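Long-range contacts in pectate lyase (Pectobacterium carotovorum, PDB 4U49), which probably cleaves polygalacturonate and pectins, including highly methylated ones, by endo-acting, calcium-dependent beta-elimination: residues Leu37-Asp42 with Ser71-Thr76; Gly212-Thr217 with Phe244-Gln249; Ser273-Gly278 with Asp298-Gly303; Lys302-Gly307 with Ser342-Leu347. All coordinates share one frame; numbering follows the deposited sequence.

Contact 1 of 4, residues Leu37-Asp42 with Ser71-Thr76; sequences LSWSTD and SDRTFT
Strands 34-41 and 74-77 of an antiparallel sheet meet where Leu-37 and Phe-75 form a hydrogen-bonded pair; the bond from Leu-37 N to Phe-75 O measures 2.7 Å and is almost straight at 175°. Ser-38 faces Thr-74 in the next, non-hydrogen-bonded pair, and Trp-39 N then reaches Arg-73 O at 2.9 Å. The side chains of Trp-39 and Arg-73 carry most of the contact. Trp-39 CG sits between backbone N and carbonyl carbon (chi1 60°), which folds the indole over the opposing chain: Arg-73 C lies 3.6 Å above the ring plane, and the CH of Arg-73 CA points onto the five-membered ring. This three-stranded sheet packs against a four-stranded one in a sandwich whose strand order resembles that of fibronectin type III domains, and Gln-49 of the second sheet accepts the bond from Trp-39 NE1. Arg-73 bends at chi2 (-64°) and presents one guanidinium face to Thr-41 CG2, 3.7 Å from Arg-73 NH2. Arg-73 NH1 is held by Ser-70 O and Asp-72 O. Two waters in the guanidinium plane continue the pairing: one takes bonds from Thr-41 N and Arg-73 NE, the other links Arg-73 NH2 to Thr-41 O.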
# COMPACT_ATOMS: atom_id res chain seq x y z
N LEU A 37 6.88 9.59 -5.49
CA LEU A 37 5.72 10.13 -6.18
C LEU A 37 4.59 9.12 -6.12
O LEU A 37 4.82 7.93 -6.24
CB LEU A 37 6.06 10.46 -7.64
CG LEU A 37 6.75 11.79 -7.96
CD1 LEU A 37 8.09 11.92 -7.25
CD2 LEU A 37 6.93 11.92 -9.47
N SER A 38 3.37 9.61 -5.92
CA SER A 38 2.21 8.74 -5.93
C SER A 38 1.04 9.51 -6.53
O SER A 38 0.86 10.69 -6.25
CB SER A 38 1.87 8.26 -4.51
OG SER A 38 0.76 7.38 -4.52
N TRP A 39 0.24 8.84 -7.36
CA TRP A 39 -0.85 9.55 -8.01
C TRP A 39 -2.06 8.68 -8.28
O TRP A 39 -1.98 7.46 -8.29
CB TRP A 39 -0.36 10.18 -9.33
CG TRP A 39 0.17 9.21 -10.35
CD1 TRP A 39 -0.53 8.63 -11.38
CD2 TRP A 39 1.52 8.73 -10.47
NE1 TRP A 39 0.30 7.82 -12.12
CE2 TRP A 39 1.55 7.86 -11.58
CE3 TRP A 39 2.69 8.94 -9.74
CZ2 TRP A 39 2.72 7.20 -11.98
CZ3 TRP A 39 3.85 8.29 -10.14
CH2 TRP A 39 3.85 7.43 -11.25
N SER A 40 -3.20 9.34 -8.47
CA SER A 40 -4.40 8.67 -8.95
C SER A 40 -4.86 9.37 -10.22
O SER A 40 -4.75 10.58 -10.34
CB SER A 40 -5.50 8.69 -7.90
OG SER A 40 -5.99 10.00 -7.71
N THR A 41 -5.37 8.59 -11.16
CA THR A 41 -5.89 9.16 -12.39
C THR A 41 -7.20 8.48 -12.76
O THR A 41 -7.42 7.31 -12.42
CB THR A 41 -4.87 9.02 -13.55
OG1 THR A 41 -5.33 9.76 -14.69
CG2 THR A 41 -4.68 7.56 -13.93
N ASP A 42 -8.09 9.22 -13.41
CA ASP A 42 -9.33 8.63 -13.89
C ASP A 42 -9.36 8.63 -15.41
O ASP A 42 -10.37 8.29 -16.02
CB ASP A 42 -10.54 9.39 -13.33
CG ASP A 42 -10.38 10.89 -13.39
OD1 ASP A 42 -9.74 11.39 -14.34
OD2 ASP A 42 -10.88 11.57 -12.47
N SER A 71 0.33 0.94 -15.70
CA SER A 71 -0.36 0.55 -14.47
C SER A 71 0.25 1.09 -13.17
O SER A 71 -0.44 1.15 -12.15
CB SER A 71 -0.44 -0.97 -14.40
OG SER A 71 0.85 -1.55 -14.43
N ASP A 72 1.52 1.46 -13.19
CA ASP A 72 2.17 2.03 -12.01
C ASP A 72 1.48 3.32 -11.57
O ASP A 72 1.08 4.13 -12.41
CB ASP A 72 3.65 2.30 -12.27
CG ASP A 72 4.51 1.04 -12.24
OD1 ASP A 72 3.95 -0.08 -12.15
OD2 ASP A 72 5.75 1.17 -12.32
N ARG A 73 1.33 3.51 -10.27
CA ARG A 73 0.77 4.75 -9.75
C ARG A 73 1.72 5.38 -8.73
O ARG A 73 1.34 6.26 -7.96
CB ARG A 73 -0.61 4.52 -9.12
CG ARG A 73 -1.68 4.09 -10.12
CD ARG A 73 -1.96 5.17 -11.16
NE ARG A 73 -3.07 4.82 -12.04
CZ ARG A 73 -2.93 4.23 -13.22
NH1 ARG A 73 -1.73 3.91 -13.68
NH2 ARG A 73 -4.01 3.95 -13.96
N THR A 74 2.97 4.90 -8.72
CA THR A 74 4.03 5.49 -7.92
C THR A 74 5.34 5.55 -8.69
O THR A 74 5.51 4.87 -9.70
CB THR A 74 4.30 4.70 -6.62
OG1 THR A 74 4.93 3.46 -6.95
CG2 THR A 74 3.02 4.44 -5.85
N PHE A 75 6.27 6.36 -8.20
CA PHE A 75 7.63 6.39 -8.72
C PHE A 75 8.59 6.82 -7.63
O PHE A 75 8.29 7.70 -6.83
CB PHE A 75 7.73 7.34 -9.92
CG PHE A 75 9.14 7.49 -10.45
CD1 PHE A 75 9.68 6.52 -11.27
CD2 PHE A 75 9.90 8.60 -10.12
CE1 PHE A 75 10.97 6.65 -11.75
CE2 PHE A 75 11.19 8.73 -10.60
CZ PHE A 75 11.73 7.76 -11.42
N THR A 76 9.76 6.19 -7.60
CA THR A 76 10.79 6.54 -6.62
C THR A 76 11.94 7.28 -7.29
O THR A 76 12.62 6.73 -8.15
CB THR A 76 11.35 5.29 -5.90
OG1 THR A 76 10.29 4.62 -5.20
CG2 THR A 76 12.43 5.69 -4.92
O HOH W 1 -5.28 5.82 -10.74
O HOH W 2 -6.86 4.40 -13.38

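Contact 2 of 4, residues Gly212-Thr217 with Phe244-Gln249; sequences GVAHNT and FTLTGQ
Ala-214 and Leu-246 lie side by side in a parallel ladder of five alternating backbone bonds, among them Thr-247 N to Ala-214 O at 2.9 Å, and packed closely on both faces. On one face Ala-214 CB touches Leu-246 CD2 at 3.8 Å and the tip of the Phe-244 ring, CZ, at 4.0 Å. On the other, Thr-247 CG2 is pressed against His-215 CB at 3.6 Å and lies in plane at the imidazole edge. Thr-247 OG1, anti to N (chi1 -177°), bonds Asp-32 OD1, as does His-215 ND1; Asp-32, from the turn between strands 24-31 and 34-41, joins the N-terminal domain to this face by gripping both. The ladder is one face of a right-handed parallel beta-helix, the fold of polysaccharide lyase family 3. The chain then turns a corner at Gly-248, and packing gives way to polar bonds. Asn-216 ND2 donates to Gln-249 O in a short bond of 2.6 Å, in the plane of both its own amide and the carbonyl. Asn-216 is a calcium ligand in a structure of this protein, though no metal is bound here. On the solvent side Thr-217 N stays 3.8 Å from Gln-249 O, without a hydrogen bond.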
# COMPACT_ATOMS: atom_id res chain seq x y z
N GLY A 212 0.08 4.55 -3.76
CA GLY A 212 0.21 4.94 -2.37
C GLY A 212 1.61 4.67 -1.85
O GLY A 212 2.37 3.90 -2.45
N VAL A 213 1.95 5.31 -0.74
CA VAL A 213 3.26 5.16 -0.12
C VAL A 213 3.09 5.06 1.39
O VAL A 213 2.40 5.88 1.99
CB VAL A 213 4.21 6.34 -0.45
CG1 VAL A 213 5.56 6.14 0.21
CG2 VAL A 213 4.37 6.50 -1.96
N ALA A 214 3.70 4.06 2.01
CA ALA A 214 3.57 3.88 3.46
C ALA A 214 4.94 3.82 4.14
O ALA A 214 5.73 2.91 3.90
CB ALA A 214 2.78 2.62 3.76
N HIS A 215 5.19 4.80 5.00
CA HIS A 215 6.44 4.85 5.75
C HIS A 215 6.27 4.25 7.13
O HIS A 215 5.23 4.41 7.77
CB HIS A 215 6.93 6.30 5.86
CG HIS A 215 8.09 6.46 6.80
ND1 HIS A 215 9.40 6.29 6.41
CD2 HIS A 215 8.12 6.77 8.12
CE1 HIS A 215 10.19 6.49 7.45
NE2 HIS A 215 9.44 6.79 8.49
N ASN A 216 7.30 3.54 7.59
CA ASN A 216 7.31 2.98 8.94
C ASN A 216 8.70 3.07 9.57
O ASN A 216 9.70 3.05 8.87
CB ASN A 216 6.83 1.53 8.92
CG ASN A 216 6.65 0.95 10.32
OD1 ASN A 216 5.69 1.29 11.01
ND2 ASN A 216 7.58 0.09 10.73
N THR A 217 8.73 3.18 10.89
CA THR A 217 9.98 3.14 11.65
C THR A 217 9.89 2.02 12.69
O THR A 217 8.88 1.89 13.36
CB THR A 217 10.28 4.47 12.37
OG1 THR A 217 9.33 4.67 13.42
CG2 THR A 217 10.21 5.64 11.40
N PHE A 244 2.19 0.11 -5.21
CA PHE A 244 2.15 0.51 -3.81
C PHE A 244 3.53 0.33 -3.19
O PHE A 244 4.15 -0.72 -3.36
CB PHE A 244 1.08 -0.31 -3.07
CG PHE A 244 1.13 -0.18 -1.57
CD1 PHE A 244 0.74 0.99 -0.94
CD2 PHE A 244 1.53 -1.25 -0.79
CE1 PHE A 244 0.77 1.09 0.45
CE2 PHE A 244 1.56 -1.16 0.59
CZ PHE A 244 1.18 0.02 1.21
N THR A 245 4.03 1.35 -2.51
CA THR A 245 5.43 1.36 -2.08
C THR A 245 5.60 1.52 -0.57
O THR A 245 5.06 2.43 0.04
CB THR A 245 6.22 2.49 -2.79
OG1 THR A 245 6.24 2.25 -4.20
CG2 THR A 245 7.65 2.55 -2.27
N LEU A 246 6.38 0.61 0.01
CA LEU A 246 6.75 0.70 1.42
C LEU A 246 8.12 1.36 1.55
O LEU A 246 9.06 1.00 0.84
CB LEU A 246 6.79 -0.69 2.06
CG LEU A 246 5.49 -1.50 2.11
CD1 LEU A 246 5.73 -2.85 2.79
CD2 LEU A 246 4.40 -0.73 2.85
N THR A 247 8.23 2.33 2.45
CA THR A 247 9.52 2.96 2.72
C THR A 247 9.81 2.95 4.21
O THR A 247 8.91 2.85 5.04
CB THR A 247 9.57 4.40 2.17
OG1 THR A 247 10.88 4.95 2.40
CG2 THR A 247 8.53 5.28 2.85
N GLY A 248 11.09 3.06 4.55
CA GLY A 248 11.52 2.99 5.94
C GLY A 248 11.81 1.56 6.36
O GLY A 248 12.28 0.75 5.57
N GLN A 249 11.52 1.26 7.62
CA GLN A 249 11.78 -0.07 8.17
C GLN A 249 10.48 -0.73 8.60
O GLN A 249 9.78 -0.23 9.48
CB GLN A 249 12.77 0.02 9.34
CG GLN A 249 14.15 0.56 8.96
CD GLN A 249 14.15 2.06 8.72
OE1 GLN A 249 13.46 2.81 9.42
NE2 GLN A 249 14.92 2.50 7.73

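Contact 3 of 4, residues Ser273-Gly278 with Asp298-Gly303; sequences SATVNG and DLRIKG
Two first torsions bring Thr-275 and Arg-300 together: in each the leading atom, OG1 or CG, is anti to the carbonyl carbon (chi1 -68° and -44°), and Arg-300 then runs extended from CG to NE. Its CD passes 3.2 Å from Thr-275 OG1, whose hydrogen bond goes to Asn-243 OD1. The guanidinium folds back over its own strand, where Asp-298 OD1 stands 3.3 Å above the centre of one face. Asp-298 and Arg-300 are paired as a salt bridge within their segment, though the modelled distance is too short to be relied on. Ser-273 CB makes van der Waals contact at the guanidinium edge and lies 3.7 Å from Asp-298 OD2. On the opposite face of the ladder the side chains are apolar: Ala-274 CB meets Leu-299 CD1 at 4.0 Å, and Val-276 CB meets Ile-301 CG2 at 4.3 Å. Four backbone hydrogen bonds knit the parallel strands, the shortest from Val-276 N to Arg-300 O at 2.7 Å. Within the parallel beta-helix, strand 274-277 has strand 244-247 on its other flank, and strand 294-301 has strand 344-345 on its own, while Leu-299 and Ile-301 turn inward to meet Ile-283 of strand 282-287.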
# COMPACT_ATOMS: atom_id res chain seq x y z
N SER A 273 1.33 -5.52 -8.06
CA SER A 273 2.62 -4.83 -8.13
C SER A 273 2.86 -4.02 -6.86
O SER A 273 1.98 -3.31 -6.39
CB SER A 273 2.69 -3.92 -9.36
OG SER A 273 1.66 -2.95 -9.32
N ALA A 274 4.07 -4.15 -6.31
CA ALA A 274 4.45 -3.42 -5.11
C ALA A 274 5.96 -3.28 -5.03
O ALA A 274 6.69 -4.07 -5.62
CB ALA A 274 3.92 -4.13 -3.86
N THR A 275 6.41 -2.26 -4.30
CA THR A 275 7.84 -2.02 -4.11
C THR A 275 8.15 -1.83 -2.63
O THR A 275 7.45 -1.10 -1.93
CB THR A 275 8.31 -0.77 -4.87
OG1 THR A 275 8.26 -1.03 -6.28
CG2 THR A 275 9.74 -0.41 -4.48
N VAL A 276 9.18 -2.51 -2.14
CA VAL A 276 9.69 -2.25 -0.80
C VAL A 276 11.04 -1.56 -0.89
O VAL A 276 12.06 -2.21 -1.13
CB VAL A 276 9.82 -3.54 0.03
CG1 VAL A 276 10.38 -3.23 1.41
CG2 VAL A 276 8.48 -4.25 0.15
N ASN A 277 11.05 -0.24 -0.74
CA ASN A 277 12.29 0.52 -0.73
C ASN A 277 12.73 0.78 0.70
O ASN A 277 12.63 1.90 1.21
CB ASN A 277 12.15 1.84 -1.49
CG ASN A 277 13.50 2.46 -1.81
OD1 ASN A 277 14.45 1.77 -2.15
ND2 ASN A 277 13.58 3.78 -1.69
N GLY A 278 13.22 -0.27 1.34
CA GLY A 278 13.63 -0.20 2.72
C GLY A 278 13.82 -1.62 3.21
O GLY A 278 14.02 -2.54 2.42
N ASP A 298 4.41 -8.97 -9.32
CA ASP A 298 5.45 -8.00 -9.64
C ASP A 298 5.93 -7.30 -8.37
O ASP A 298 5.55 -6.17 -8.08
CB ASP A 298 4.94 -6.99 -10.67
CG ASP A 298 5.94 -5.90 -11.00
OD1 ASP A 298 7.15 -6.08 -10.74
OD2 ASP A 298 5.52 -4.86 -11.54
N LEU A 299 6.79 -7.99 -7.62
CA LEU A 299 7.29 -7.45 -6.37
C LEU A 299 8.74 -7.01 -6.49
O LEU A 299 9.60 -7.79 -6.91
CB LEU A 299 7.15 -8.50 -5.26
CG LEU A 299 7.57 -8.11 -3.85
CD1 LEU A 299 6.77 -6.92 -3.36
CD2 LEU A 299 7.41 -9.30 -2.91
N ARG A 300 9.00 -5.75 -6.15
CA ARG A 300 10.36 -5.21 -6.18
C ARG A 300 10.83 -4.91 -4.76
O ARG A 300 10.15 -4.21 -4.01
CB ARG A 300 10.42 -3.94 -7.03
CG ARG A 300 9.66 -4.00 -8.35
CD ARG A 300 9.35 -2.60 -8.84
NE ARG A 300 8.57 -2.56 -10.08
CZ ARG A 300 7.26 -2.75 -10.14
NH1 ARG A 300 6.56 -3.01 -9.04
NH2 ARG A 300 6.63 -2.69 -11.32
N ILE A 301 11.99 -5.44 -4.39
CA ILE A 301 12.50 -5.26 -3.04
C ILE A 301 13.95 -4.78 -3.06
O ILE A 301 14.78 -5.32 -3.79
CB ILE A 301 12.41 -6.56 -2.22
CG1 ILE A 301 10.96 -7.06 -2.16
CG2 ILE A 301 12.94 -6.35 -0.81
CD1 ILE A 301 10.79 -8.36 -1.41
N LYS A 302 14.24 -3.76 -2.26
CA LYS A 302 15.60 -3.21 -2.19
C LYS A 302 16.59 -4.25 -1.68
O LYS A 302 16.42 -4.81 -0.60
CB LYS A 302 15.63 -1.98 -1.28
CG LYS A 302 17.02 -1.38 -1.10
CD LYS A 302 16.99 -0.19 -0.15
CE LYS A 302 18.38 0.40 0.01
NZ LYS A 302 18.41 1.49 1.03
N GLY A 303 17.62 -4.50 -2.48
CA GLY A 303 18.66 -5.45 -2.14
C GLY A 303 18.15 -6.86 -1.92
O GLY A 303 18.61 -7.57 -1.02

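Contact 4 of 4, residues Lys302-Gly307 with Ser342-Leu347; sequences KGYKEG and SNVKPL
Tyr-304 and Val-344 cross at about a right angle, with the methyl CG1 of the valine set squarely over the phenol ring. The distance from Val-344 CG1 to the Tyr-304 ring centroid is 3.6 Å, only 10° off the ring normal, a clear CH-pi contact in which the methyl sits over the ring centre, slightly toward CZ. Torsions on both sides prepare it: Tyr-304 CG, anti to its backbone N (chi1 173°), carries the ring out toward Val-344, whose CG1, also anti to N, comes down on its face. The opposite face is approached by the chain itself, Glu-306 N standing 3.9 Å above the plane, offset toward the rim. Nearer the backbone, Tyr-304 CB rests 3.7 Å from Pro-346 CA, and the proline ring lies along the tyrosine main chain, its CG 3.8 Å from Tyr-304 O.

The polar part of the contact is set by the chain terminus. Gly-303 N donates to Leu-347 OXT at 2.7 Å, fixing one oxygen of the terminal carboxylate; this may also ease the negative charge there. Leu-347 CB in turn lies 3.7 Å from Lys-302 CA. Trp-332 packs on both Tyr-304 and Val-344, and Pro-309 and Val-311 add to the surroundings of the phenol. Backbone bonds between Lys-345 and both Leu-299 and Ile-301 make strand 344-345 the parallel neighbour of strand 294-301; the arrangement belongs to the C-terminal end of a parallel beta-helix, where the tail pairs with that strand and packs on the loop that follows it.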
# COMPACT_ATOMS: atom_id res chain seq x y z
N LYS A 302 14.24 -3.76 -2.26
CA LYS A 302 15.60 -3.21 -2.19
C LYS A 302 16.59 -4.25 -1.68
O LYS A 302 16.42 -4.81 -0.60
CB LYS A 302 15.63 -1.98 -1.28
CG LYS A 302 17.02 -1.38 -1.10
CD LYS A 302 16.99 -0.19 -0.15
CE LYS A 302 18.38 0.40 0.01
NZ LYS A 302 18.41 1.49 1.03
N GLY A 303 17.62 -4.50 -2.48
CA GLY A 303 18.66 -5.45 -2.14
C GLY A 303 18.15 -6.86 -1.92
O GLY A 303 18.61 -7.57 -1.02
N TYR A 304 17.19 -7.27 -2.74
CA TYR A 304 16.54 -8.57 -2.55
C TYR A 304 17.48 -9.74 -2.79
O TYR A 304 18.19 -9.80 -3.79
CB TYR A 304 15.32 -8.72 -3.46
CG TYR A 304 14.74 -10.11 -3.40
CD1 TYR A 304 14.05 -10.54 -2.28
CD2 TYR A 304 14.89 -11.00 -4.46
CE1 TYR A 304 13.53 -11.82 -2.21
CE2 TYR A 304 14.36 -12.27 -4.40
CZ TYR A 304 13.68 -12.68 -3.27
OH TYR A 304 13.16 -13.95 -3.20
N LYS A 305 17.46 -10.68 -1.84
CA LYS A 305 18.09 -11.98 -2.00
C LYS A 305 17.12 -13.03 -1.48
O LYS A 305 16.35 -12.76 -0.56
CB LYS A 305 19.42 -12.05 -1.25
CG LYS A 305 20.45 -11.02 -1.72
CD LYS A 305 21.62 -10.92 -0.75
CE LYS A 305 22.55 -9.78 -1.14
NZ LYS A 305 21.81 -8.50 -1.27
N GLU A 306 17.13 -14.22 -2.08
CA GLU A 306 16.21 -15.28 -1.67
C GLU A 306 16.34 -15.59 -0.18
O GLU A 306 17.43 -15.91 0.30
CB GLU A 306 16.43 -16.54 -2.50
CG GLU A 306 15.47 -17.67 -2.16
CD GLU A 306 15.39 -18.72 -3.25
OE1 GLU A 306 15.11 -19.90 -2.93
OE2 GLU A 306 15.60 -18.38 -4.43
N GLY A 307 15.23 -15.47 0.54
CA GLY A 307 15.22 -15.68 1.97
C GLY A 307 15.42 -14.39 2.74
O GLY A 307 15.25 -14.35 3.96
N SER A 342 10.65 -15.65 -10.38
CA SER A 342 10.71 -14.60 -11.40
C SER A 342 9.79 -13.43 -11.08
O SER A 342 9.91 -12.36 -11.68
CB SER A 342 10.37 -15.19 -12.78
OG SER A 342 9.06 -15.73 -12.79
N ASN A 343 8.87 -13.63 -10.15
CA ASN A 343 7.94 -12.58 -9.75
C ASN A 343 8.55 -11.60 -8.75
O ASN A 343 7.96 -10.55 -8.45
CB ASN A 343 6.67 -13.19 -9.15
CG ASN A 343 5.86 -13.98 -10.16
OD1 ASN A 343 5.65 -15.18 -10.00
ND2 ASN A 343 5.39 -13.30 -11.20
N VAL A 344 9.72 -11.93 -8.22
CA VAL A 344 10.38 -11.09 -7.24
C VAL A 344 11.76 -10.67 -7.73
O VAL A 344 12.58 -11.52 -8.09
CB VAL A 344 10.52 -11.80 -5.88
CG1 VAL A 344 10.99 -10.82 -4.82
CG2 VAL A 344 9.19 -12.42 -5.48
N LYS A 345 12.01 -9.37 -7.76
CA LYS A 345 13.25 -8.85 -8.32
C LYS A 345 13.88 -7.80 -7.41
O LYS A 345 13.17 -7.06 -6.73
CB LYS A 345 12.99 -8.26 -9.72
CG LYS A 345 12.48 -9.28 -10.72
CD LYS A 345 12.43 -8.73 -12.13
CE LYS A 345 11.95 -9.79 -13.11
NZ LYS A 345 12.77 -11.04 -13.04
N PRO A 346 15.22 -7.73 -7.40
CA PRO A 346 15.96 -6.83 -6.52
C PRO A 346 15.80 -5.36 -6.88
O PRO A 346 15.11 -5.02 -7.85
CB PRO A 346 17.42 -7.26 -6.70
CG PRO A 346 17.35 -8.63 -7.31
CD PRO A 346 16.13 -8.61 -8.16
N LEU A 347 16.44 -4.50 -6.10
CA LEU A 347 16.38 -3.06 -6.29
C LEU A 347 17.52 -2.39 -5.54
O LEU A 347 17.87 -1.23 -5.77
CB LEU A 347 15.02 -2.52 -5.83
CG LEU A 347 14.69 -1.06 -6.12
CD1 LEU A 347 14.81 -0.78 -7.61
CD2 LEU A 347 13.30 -0.72 -5.62
OXT LEU A 347 18.13 -3.01 -4.66

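Contacts 2 and 3, and strand 344-345 of contact 4, follow one another across the same face of the beta-helix: Leu-246 N bonds Thr-275 O at 2.8 Å, and Leu-299 N bonds Asn-343 O at 2.9 Å. Their centres step by 10 Å from contact 2 to contact 3 and by 7 Å from contact 3 to contact 4. Contact 1 belongs to the N-terminal sandwich, yet docks on that face, Thr-74 OG1 and Thr-245 OG1 forming a probable hydrogen bond at 3.3 Å. The calcium site falls at contact 2 through Asn-216. Gly-278 of contact 3 lies about 9 Å from the Asn-216 side chain at the nearest atoms, whereas contacts 1 and 4 lie away from the site.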